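Local coordinates for protein dihydrodipicolinate synthase (Agrobacterium tumefaciens, PDB 3B4U) that probably catalyses the condensation of pyruvate with aspartate semialdehyde, an early step of lysine biosynthesis, at residues B[26-31]-B[64-70]; B[39-45]-B[74-80]; B[122-126]-B[161-165]; B[165-171]-B[188-194]. All coordinates share one frame; numbering follows the deposited sequence.

Interaction 1 (B[26-31]-B[64-70]); sequences MIAHAR and SFIAAGI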
# COMPACT_ATOMS: atom_id res chain seq x y z
N MET B 26 20.57 -11.48 -9.06
CA MET B 26 20.13 -10.09 -9.08
C MET B 26 21.30 -9.15 -9.29
O MET B 26 21.23 -8.21 -10.09
CB MET B 26 19.39 -9.79 -7.79
CG MET B 26 18.67 -8.48 -7.79
SD MET B 26 17.68 -8.28 -6.14
CE MET B 26 17.00 -6.50 -6.42
N ILE B 27 22.38 -9.41 -8.57
CA ILE B 27 23.58 -8.60 -8.69
C ILE B 27 24.19 -8.74 -10.08
O ILE B 27 24.62 -7.78 -10.68
CB ILE B 27 24.58 -8.95 -7.57
CG1 ILE B 27 24.02 -8.44 -6.24
CG2 ILE B 27 25.94 -8.39 -7.84
CD1 ILE B 27 24.70 -8.97 -4.99
N ALA B 28 24.24 -9.96 -10.60
CA ALA B 28 24.78 -10.19 -11.95
C ALA B 28 23.95 -9.46 -13.02
O ALA B 28 24.50 -8.88 -13.96
CB ALA B 28 24.87 -11.70 -12.24
N HIS B 29 22.64 -9.45 -12.83
CA HIS B 29 21.76 -8.72 -13.73
C HIS B 29 22.00 -7.22 -13.64
O HIS B 29 22.09 -6.54 -14.66
CB HIS B 29 20.30 -9.11 -13.45
CG HIS B 29 19.33 -8.39 -14.30
ND1 HIS B 29 19.34 -8.48 -15.67
CD2 HIS B 29 18.31 -7.58 -13.95
CE1 HIS B 29 18.35 -7.73 -16.13
NE2 HIS B 29 17.70 -7.17 -15.11
N ALA B 30 22.17 -6.70 -12.43
CA ALA B 30 22.51 -5.30 -12.27
C ALA B 30 23.81 -4.97 -12.99
O ALA B 30 23.91 -3.97 -13.69
CB ALA B 30 22.62 -4.95 -10.80
N ARG B 31 24.84 -5.80 -12.82
CA ARG B 31 26.12 -5.56 -13.47
C ARG B 31 25.96 -5.56 -14.99
O ARG B 31 26.59 -4.75 -15.68
CB ARG B 31 27.13 -6.62 -13.08
CG ARG B 31 27.61 -6.49 -11.66
CD ARG B 31 28.59 -5.35 -11.47
NE ARG B 31 29.25 -5.40 -10.15
CZ ARG B 31 29.97 -4.41 -9.63
NH1 ARG B 31 30.50 -4.58 -8.43
NH2 ARG B 31 30.17 -3.26 -10.26
N SER B 64 24.02 -6.67 0.47
CA SER B 64 24.70 -7.58 -0.45
C SER B 64 25.18 -6.88 -1.72
O SER B 64 26.28 -7.16 -2.20
CB SER B 64 23.81 -8.75 -0.81
OG SER B 64 23.55 -9.58 0.31
N PHE B 65 24.37 -5.96 -2.25
CA PHE B 65 24.81 -5.20 -3.43
C PHE B 65 26.07 -4.43 -3.12
O PHE B 65 27.02 -4.40 -3.94
CB PHE B 65 23.72 -4.19 -3.84
CG PHE B 65 22.83 -4.67 -4.97
CD1 PHE B 65 21.92 -5.70 -4.78
CD2 PHE B 65 22.92 -4.07 -6.23
CE1 PHE B 65 21.15 -6.13 -5.86
CE2 PHE B 65 22.16 -4.53 -7.29
CZ PHE B 65 21.27 -5.56 -7.11
N ILE B 66 26.10 -3.78 -1.96
CA ILE B 66 27.25 -2.96 -1.58
C ILE B 66 28.48 -3.84 -1.31
O ILE B 66 29.58 -3.52 -1.75
CB ILE B 66 26.86 -2.03 -0.42
CG1 ILE B 66 25.83 -1.03 -0.95
CG2 ILE B 66 28.09 -1.32 0.13
CD1 ILE B 66 25.19 -0.13 0.10
N ALA B 67 28.29 -4.98 -0.65
CA ALA B 67 29.42 -5.90 -0.42
C ALA B 67 29.96 -6.46 -1.72
O ALA B 67 31.16 -6.72 -1.83
CB ALA B 67 29.00 -7.02 0.52
N ALA B 68 29.10 -6.60 -2.73
CA ALA B 68 29.48 -7.11 -4.05
C ALA B 68 30.18 -6.02 -4.89
O ALA B 68 30.53 -6.25 -6.04
CB ALA B 68 28.27 -7.65 -4.78
N GLY B 69 30.26 -4.82 -4.37
CA GLY B 69 31.09 -3.80 -4.99
C GLY B 69 30.42 -2.86 -5.94
O GLY B 69 31.11 -2.07 -6.55
N ILE B 70 29.10 -2.94 -6.06
CA ILE B 70 28.38 -1.96 -6.84
C ILE B 70 28.38 -0.66 -6.05
O ILE B 70 28.05 -0.63 -4.87
CB ILE B 70 26.96 -2.43 -7.19
CG1 ILE B 70 27.04 -3.60 -8.18
CG2 ILE B 70 26.15 -1.29 -7.82
CD1 ILE B 70 25.74 -4.32 -8.44
O HOH W 1 29.56 -7.79 -8.69
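Ile27 and Phe65 form the apolar centre of the contact between helix 23-35 and the C-terminal end of helix 57-67. Ile27 CG1 stands over one face of the Phe65 ring, 3.9 Å from its centroid and 20° off the normal, a CH-pi contact displaced toward the rim. From there Ile27 CD1 runs on to Ala68 CB at 3.8 Å, and the CG2 branch touches that same methyl and Ile70 CD1. Met26 instead comes to the ring's edge: its extended chain crosses Phe65 at about a right angle, with SD in a Met-aromatic contact 5.4 Å from the centroid. Ala30 CB approaches Phe65 CE2 obliquely at 3.6 Å.

The polar part belongs to Arg31. A bend at chi2 (-75°) brings its guanidinium over Ile70, with CZ 3.4 Å from Ile70 CG1. In the guanidinium plane NH1 donates to Ala68 O at 2.9 Å, a bent bond with 141° at the hydrogen. Water 1 accepts from Arg31 NE and donates to Ala68 O, so two donors hold this carbonyl.

Behind this first shell, a Schellman motif with Gly69 at positive phi turns the chain out of the helix and sets Ala68 O and Ile70 in place. Phe65 packs on Leu43 and Ile75, and Ala30 on Val41, placing both helices against the barrel strands. The chemistry thus divides: hydrocarbon fills the side next to the strands, while toward solvent a guanidinium serves a helix-end carbonyl, where its positive charge would be expected to suit the negative end of the helix dipole.

Interaction 2 (B[39-45]-B[74-80]); sequences DSVTLFG and RIVTGVL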
# COMPACT_ATOMS: atom_id res chain seq x y z
N ASP B 39 23.32 4.05 -16.26
CA ASP B 39 24.07 4.86 -15.32
C ASP B 39 23.88 4.43 -13.87
O ASP B 39 24.72 4.66 -13.02
CB ASP B 39 23.68 6.34 -15.51
CG ASP B 39 23.94 6.79 -16.92
OD1 ASP B 39 25.13 6.80 -17.31
OD2 ASP B 39 23.02 7.13 -17.68
N SER B 40 22.74 3.82 -13.58
CA SER B 40 22.41 3.32 -12.26
C SER B 40 21.41 2.20 -12.39
O SER B 40 20.88 1.94 -13.47
CB SER B 40 21.85 4.45 -11.38
OG SER B 40 20.59 4.89 -11.85
N VAL B 41 21.12 1.56 -11.26
CA VAL B 41 20.02 0.63 -11.15
C VAL B 41 19.12 1.05 -10.02
O VAL B 41 19.59 1.45 -8.95
CB VAL B 41 20.54 -0.84 -10.99
CG1 VAL B 41 21.29 -1.31 -12.24
CG2 VAL B 41 21.42 -1.03 -9.73
N THR B 42 17.83 0.92 -10.25
CA THR B 42 16.81 1.23 -9.25
C THR B 42 16.30 -0.10 -8.71
O THR B 42 15.77 -0.92 -9.46
CB THR B 42 15.66 2.05 -9.83
OG1 THR B 42 16.16 3.31 -10.24
CG2 THR B 42 14.58 2.27 -8.81
N LEU B 43 16.52 -0.32 -7.42
CA LEU B 43 16.06 -1.52 -6.74
C LEU B 43 14.74 -1.27 -6.07
O LEU B 43 14.50 -0.18 -5.55
CB LEU B 43 17.08 -1.91 -5.65
CG LEU B 43 18.52 -2.03 -6.11
CD1 LEU B 43 19.37 -2.55 -4.96
CD2 LEU B 43 18.69 -2.85 -7.40
N PHE B 44 13.86 -2.27 -6.05
CA PHE B 44 12.64 -2.21 -5.27
C PHE B 44 11.66 -1.19 -5.84
O PHE B 44 10.84 -0.64 -5.09
CB PHE B 44 12.88 -1.95 -3.74
CG PHE B 44 14.15 -2.54 -3.19
CD1 PHE B 44 14.41 -3.89 -3.27
CD2 PHE B 44 15.05 -1.72 -2.53
CE1 PHE B 44 15.58 -4.40 -2.76
CE2 PHE B 44 16.22 -2.28 -1.99
CZ PHE B 44 16.46 -3.59 -2.12
N GLY B 45 11.70 -0.93 -7.14
CA GLY B 45 10.64 -0.15 -7.77
C GLY B 45 9.49 -1.06 -8.18
O GLY B 45 9.45 -2.24 -7.84
N ARG B 74 25.56 4.36 -7.72
CA ARG B 74 24.89 3.76 -8.86
C ARG B 74 23.64 2.98 -8.47
O ARG B 74 23.11 2.26 -9.29
CB ARG B 74 25.86 2.89 -9.65
CG ARG B 74 26.94 3.73 -10.34
CD ARG B 74 27.79 2.93 -11.25
NE ARG B 74 28.82 3.75 -11.85
CZ ARG B 74 30.15 3.62 -11.66
NH1 ARG B 74 30.71 2.68 -10.88
NH2 ARG B 74 30.93 4.46 -12.31
N ILE B 75 23.14 3.20 -7.25
CA ILE B 75 21.95 2.52 -6.75
C ILE B 75 20.92 3.56 -6.35
O ILE B 75 21.19 4.50 -5.61
CB ILE B 75 22.28 1.64 -5.53
CG1 ILE B 75 23.30 0.58 -5.91
CG2 ILE B 75 21.01 0.99 -4.97
CD1 ILE B 75 23.82 -0.23 -4.73
N VAL B 76 19.71 3.38 -6.86
CA VAL B 76 18.51 4.12 -6.44
C VAL B 76 17.62 3.11 -5.73
O VAL B 76 17.51 1.97 -6.18
CB VAL B 76 17.79 4.71 -7.67
CG1 VAL B 76 16.47 5.39 -7.31
CG2 VAL B 76 18.72 5.67 -8.43
N THR B 77 16.99 3.49 -4.61
CA THR B 77 16.07 2.58 -3.93
C THR B 77 14.65 3.10 -3.98
O THR B 77 14.37 4.22 -3.53
CB THR B 77 16.49 2.33 -2.48
OG1 THR B 77 16.52 3.56 -1.77
CG2 THR B 77 17.85 1.70 -2.41
N GLY B 78 13.72 2.27 -4.43
CA GLY B 78 12.30 2.56 -4.33
C GLY B 78 11.80 2.41 -2.92
O GLY B 78 12.20 1.49 -2.21
N VAL B 79 10.94 3.33 -2.52
CA VAL B 79 10.25 3.33 -1.22
C VAL B 79 8.78 3.52 -1.54
O VAL B 79 8.39 4.52 -2.10
CB VAL B 79 10.81 4.43 -0.29
CG1 VAL B 79 10.00 4.50 1.00
CG2 VAL B 79 12.29 4.13 0.06
N LEU B 80 8.00 2.50 -1.21
CA LEU B 80 6.63 2.29 -1.69
C LEU B 80 5.70 1.99 -0.55
O LEU B 80 4.86 1.12 -0.64
CB LEU B 80 6.60 1.15 -2.71
CG LEU B 80 7.57 1.21 -3.89
CD1 LEU B 80 7.41 -0.03 -4.79
CD2 LEU B 80 7.38 2.49 -4.73
O HOH W 2 27.31 5.42 -13.56
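Asp39 O meets the aliphatic part of Arg74, 3.6 Å from CG, and water 2 bridges the same carbonyl to Arg74 NE. The Asp39 carboxylate turns elsewhere, to Leu7 N and Arg222. Ser40 lays CB against Arg74 O at 3.3 Å, with its hydroxyl bonded to Ser8. From Val41 the parallel pairing is regular: Val41 N donates to Arg74 O, and Val41 O receives Val76 N at 2.8 Å. Thr42 and Val76 share a face of the sheet; with chi1 at -65° the hydroxyl lies alongside its own backbone N, and OG1 comes 3.3 Å from Val76 CB while bonding to Ser8 OG. Leu43 N binds Val76 O, and Leu43 O takes Gly78 N at 2.8 Å and a nearly straight 177°. On the other face Leu43 CD1 packs on Ile75 CG2 at 3.9 Å. Phe44 leaves the strand with positive phi (69°), its ring placed face-on over Leu43 CB and its carbonyl O 3.5 Å from Leu80 CD1. The pair supplies the two strands of a beta-alpha-beta unit of the TIM barrel, joined through helix 57-67, which lies over Leu43 and Phe44; strands 6-10 and 101-104 flank it, and Leu80 packs on Tyr109 of the second subunit.

Interaction 3 (B[122-126]-B[161-165]); sequences FSAVF and FPGIV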
# COMPACT_ATOMS: atom_id res chain seq x y z
N PHE B 122 4.76 14.27 2.67
CA PHE B 122 6.14 14.37 2.25
C PHE B 122 6.95 15.22 3.23
O PHE B 122 8.06 14.86 3.59
CB PHE B 122 6.23 14.94 0.83
CG PHE B 122 5.89 13.98 -0.27
CD1 PHE B 122 6.74 12.91 -0.57
CD2 PHE B 122 4.73 14.12 -1.00
CE1 PHE B 122 6.43 12.02 -1.57
CE2 PHE B 122 4.43 13.23 -2.01
CZ PHE B 122 5.28 12.19 -2.30
N SER B 123 6.39 16.34 3.65
CA SER B 123 7.10 17.17 4.63
C SER B 123 7.44 16.41 5.90
O SER B 123 8.55 16.52 6.41
CB SER B 123 6.25 18.38 5.00
OG SER B 123 6.96 19.19 5.93
N ALA B 124 6.50 15.62 6.40
CA ALA B 124 6.74 14.85 7.62
C ALA B 124 7.80 13.78 7.41
O ALA B 124 8.63 13.54 8.28
CB ALA B 124 5.44 14.23 8.11
N VAL B 125 7.79 13.14 6.24
CA VAL B 125 8.83 12.16 5.91
C VAL B 125 10.20 12.84 5.90
O VAL B 125 11.14 12.33 6.52
CB VAL B 125 8.55 11.47 4.56
CG1 VAL B 125 9.74 10.61 4.11
CG2 VAL B 125 7.30 10.61 4.67
N PHE B 126 10.32 13.98 5.26
CA PHE B 126 11.60 14.67 5.15
C PHE B 126 12.09 15.12 6.53
O PHE B 126 13.29 14.97 6.82
CB PHE B 126 11.51 15.85 4.19
CG PHE B 126 11.07 15.48 2.79
CD1 PHE B 126 11.22 14.19 2.27
CD2 PHE B 126 10.45 16.43 2.02
CE1 PHE B 126 10.75 13.87 1.02
CE2 PHE B 126 9.99 16.12 0.77
CZ PHE B 126 10.15 14.84 0.27
N PHE B 161 11.55 22.38 -0.26
CA PHE B 161 12.57 21.37 -0.00
C PHE B 161 13.66 21.34 -1.04
O PHE B 161 13.98 20.29 -1.60
CB PHE B 161 11.89 19.99 0.15
CG PHE B 161 10.84 19.98 1.22
CD1 PHE B 161 11.19 20.19 2.54
CD2 PHE B 161 9.50 19.79 0.92
CE1 PHE B 161 10.24 20.24 3.53
CE2 PHE B 161 8.53 19.82 1.93
CZ PHE B 161 8.91 20.07 3.22
N PRO B 162 14.31 22.48 -1.29
CA PRO B 162 15.38 22.50 -2.27
C PRO B 162 16.53 21.57 -1.87
O PRO B 162 16.91 21.51 -0.72
CB PRO B 162 15.79 23.98 -2.29
CG PRO B 162 15.44 24.47 -0.95
CD PRO B 162 14.13 23.80 -0.64
N GLY B 163 17.05 20.81 -2.83
CA GLY B 163 18.07 19.80 -2.56
C GLY B 163 17.56 18.51 -1.96
O GLY B 163 18.33 17.51 -1.89
N ILE B 164 16.33 18.51 -1.44
CA ILE B 164 15.72 17.30 -0.91
C ILE B 164 14.86 16.71 -2.02
O ILE B 164 15.06 15.56 -2.42
CB ILE B 164 14.94 17.56 0.38
CG1 ILE B 164 15.89 18.05 1.51
CG2 ILE B 164 14.22 16.27 0.79
CD1 ILE B 164 15.12 18.63 2.66
N VAL B 165 13.91 17.46 -2.53
CA VAL B 165 13.14 17.01 -3.70
C VAL B 165 13.91 17.45 -4.94
O VAL B 165 13.98 18.65 -5.25
CB VAL B 165 11.72 17.56 -3.68
CG1 VAL B 165 11.00 17.20 -5.00
CG2 VAL B 165 10.98 16.97 -2.48
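Phe126 and Phe161 meet edge-to-face, the rim of Phe126 pointing at the face of Phe161. The evidence for this T-shaped pair is a centroid separation of 5.0 Å with ring planes at 77°. Phe126 CD2 is the leading atom: it sits over the centre of the Phe161 ring, 3.7 Å from Phe161 CD2.

A CH-pi contact occupies a face of Phe126. Ile164 CG2 lies 3.9 Å from the Phe126 centroid and only 12° off the normal, while Phe122 O lies above the opposite face, offset toward the rim. The ring is thus held between the preceding turn of its own helix and the loop.

Plain apolar contact comes from Val165, whose CG2 reaches Phe126 CE2 obliquely at 3.5 Å. With chi1 at 174°, CG1 takes the place opposite the backbone N, and it is the other branch, CG2, that meets the ring.

The one polar side-chain atom in the contact, Ser123 OG, lies near the plane of the Phe161 ring, 3.5 Å from Phe161 CZ.

Backbone bonds shape the loop that carries these groups: Phe161 O accepts from both Ile164 N and Val165 N, closing a tight turn through Gly163, which has positive phi.

In the fold, the contact brings helix 115-129 against the loop between helix 151-160 and strand 165-170. Beneath it Phe126 and Ile164 both rest on Ile136 of strand 136-140, and Val165 packs against Leu157 of helix 151-160.

Interaction 4 (B[165-171]-B[188-194]); sequences VTGVKDS and LAILIGD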
# COMPACT_ATOMS: atom_id res chain seq x y z
N VAL B 165 13.91 17.46 -2.53
CA VAL B 165 13.14 17.01 -3.70
C VAL B 165 13.91 17.45 -4.94
O VAL B 165 13.98 18.65 -5.25
CB VAL B 165 11.72 17.56 -3.68
CG1 VAL B 165 11.00 17.20 -5.00
CG2 VAL B 165 10.98 16.97 -2.48
N THR B 166 14.55 16.48 -5.60
CA THR B 166 15.46 16.75 -6.68
C THR B 166 14.94 16.30 -8.04
O THR B 166 15.58 16.55 -9.05
CB THR B 166 16.85 16.16 -6.43
OG1 THR B 166 16.73 14.74 -6.36
CG2 THR B 166 17.47 16.70 -5.13
N GLY B 167 13.78 15.64 -8.08
CA GLY B 167 13.27 15.18 -9.34
C GLY B 167 11.93 14.52 -9.17
O GLY B 167 11.39 14.40 -8.06
N VAL B 168 11.40 14.13 -10.33
CA VAL B 168 10.10 13.50 -10.44
C VAL B 168 10.24 12.34 -11.42
O VAL B 168 10.73 12.55 -12.53
CB VAL B 168 9.03 14.46 -10.99
CG1 VAL B 168 7.65 13.76 -11.06
CG2 VAL B 168 8.91 15.72 -10.13
N LYS B 169 9.77 11.15 -11.04
CA LYS B 169 9.58 10.09 -12.01
C LYS B 169 8.13 10.13 -12.43
O LYS B 169 7.23 9.76 -11.67
CB LYS B 169 9.95 8.72 -11.42
CG LYS B 169 9.68 7.57 -12.37
CD LYS B 169 10.49 7.64 -13.66
CE LYS B 169 10.17 6.51 -14.61
NZ LYS B 169 11.05 6.62 -15.83
N ASP B 170 7.90 10.65 -13.64
CA ASP B 170 6.57 10.83 -14.14
C ASP B 170 6.22 9.67 -15.03
O ASP B 170 6.62 9.62 -16.20
CB ASP B 170 6.45 12.15 -14.91
CG ASP B 170 5.07 12.37 -15.46
OD1 ASP B 170 4.15 11.64 -15.07
OD2 ASP B 170 4.93 13.29 -16.28
N SER B 171 5.47 8.74 -14.47
CA SER B 171 4.98 7.56 -15.16
C SER B 171 3.48 7.71 -15.43
O SER B 171 2.78 6.73 -15.56
CB SER B 171 5.29 6.30 -14.37
OG SER B 171 6.69 6.17 -14.35
N LEU B 188 14.61 20.49 -12.11
CA LEU B 188 14.74 19.22 -11.41
C LEU B 188 15.01 18.15 -12.45
O LEU B 188 14.94 18.37 -13.65
CB LEU B 188 13.46 18.90 -10.67
CG LEU B 188 13.02 19.92 -9.62
CD1 LEU B 188 11.76 19.37 -8.93
CD2 LEU B 188 14.16 20.25 -8.69
N ALA B 189 15.30 16.94 -11.97
CA ALA B 189 15.46 15.77 -12.85
C ALA B 189 14.05 15.22 -13.14
O ALA B 189 13.44 14.53 -12.31
CB ALA B 189 16.33 14.73 -12.17
N ILE B 190 13.53 15.54 -14.33
CA ILE B 190 12.21 15.04 -14.75
C ILE B 190 12.47 13.81 -15.58
O ILE B 190 13.06 13.88 -16.65
CB ILE B 190 11.42 16.11 -15.51
CG1 ILE B 190 11.28 17.39 -14.69
CG2 ILE B 190 10.08 15.54 -15.94
CD1 ILE B 190 10.65 17.21 -13.33
N LEU B 191 12.02 12.68 -15.06
CA LEU B 191 12.27 11.37 -15.63
C LEU B 191 10.92 10.86 -16.17
O LEU B 191 9.88 11.08 -15.57
CB LEU B 191 12.83 10.44 -14.55
CG LEU B 191 14.00 10.98 -13.76
CD1 LEU B 191 14.43 9.96 -12.70
CD2 LEU B 191 15.16 11.37 -14.65
N ILE B 192 10.93 10.19 -17.33
CA ILE B 192 9.68 9.95 -18.07
C ILE B 192 9.48 8.46 -18.27
O ILE B 192 10.29 7.78 -18.89
CB ILE B 192 9.69 10.71 -19.42
CG1 ILE B 192 9.73 12.20 -19.14
CG2 ILE B 192 8.48 10.31 -20.27
CD1 ILE B 192 10.03 13.04 -20.39
N GLY B 193 8.40 7.97 -17.72
CA GLY B 193 8.04 6.55 -17.79
C GLY B 193 7.44 6.10 -19.12
O GLY B 193 7.71 5.00 -19.57
N ASP B 194 6.68 6.95 -19.79
CA ASP B 194 5.97 6.55 -21.02
C ASP B 194 6.92 6.64 -22.19
O ASP B 194 7.34 7.72 -22.59
CB ASP B 194 4.78 7.48 -21.20
CG ASP B 194 3.79 7.04 -22.27
OD1 ASP B 194 3.91 5.91 -22.78
OD2 ASP B 194 2.89 7.87 -22.60
O HOH W 3 5.01 9.19 -18.42
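Asp170 O is gripped twice: Gly193 N donates to it at 2.9 Å, and water 3 at 2.8 Å. The Gly193 bond is straight at its hydrogen (174°) but arrives 39° above the carbonyl plane, and water 3 also accepts from Asp194 N, extending the pairing by one residue. Farther back, Asp170 N binds Leu191 O and Leu191 N binds Val168 O at 2.8 Å. At the start of the pair, Ala189 N donates to Thr166 O. Gly167 lets the strands close in, its CA 3.0 Å from Ala189 O. These parallel bonds join strands 165-170 and 189-192, successive staves of the TIM barrel connected through helix 175-185. On the face toward that helix Val168 and Ile190 lie side by side, CG2 to CD1 at 3.9 Å, and pack on Leu181 and Leu182 respectively. Asp170 points the same way, its carboxylate bonded to Ser172, Asn140 and Thr178. The opposite face carries Lys169, bent at chi2 (62°) to cross Leu191 at about a right angle, with CD 3.8 Å from Leu191 CB. Lys169 CE then passes Gly193 CA at 3.8 Å, and NZ is hydrogen-bonded to Ile210 O on strand 208-211.

Interactions 2 and 4 are buried pairings within the same parallel sheet, their centres about 13 Å apart, and both rest on regular backbone hydrogen bonds. Interactions 1 and 3 lie farther out, their centres about 17 and 19 Å from the centre of the chain, are only partly buried, and depend on a phenylalanine ring set among aliphatic groups. They differ in that interaction 1 adds an arginine-carbonyl bond toward solvent, whereas interaction 3 adds a second aromatic ring. Interaction 1 backs directly onto interaction 2, Ile70 CG2 lying 3.9 Å from Ile75 CG1. Interactions 3 and 4 share Val165, where the peripheral loop passes into the strand; interactions 1 and 4 lie on opposite sides of the chain centre.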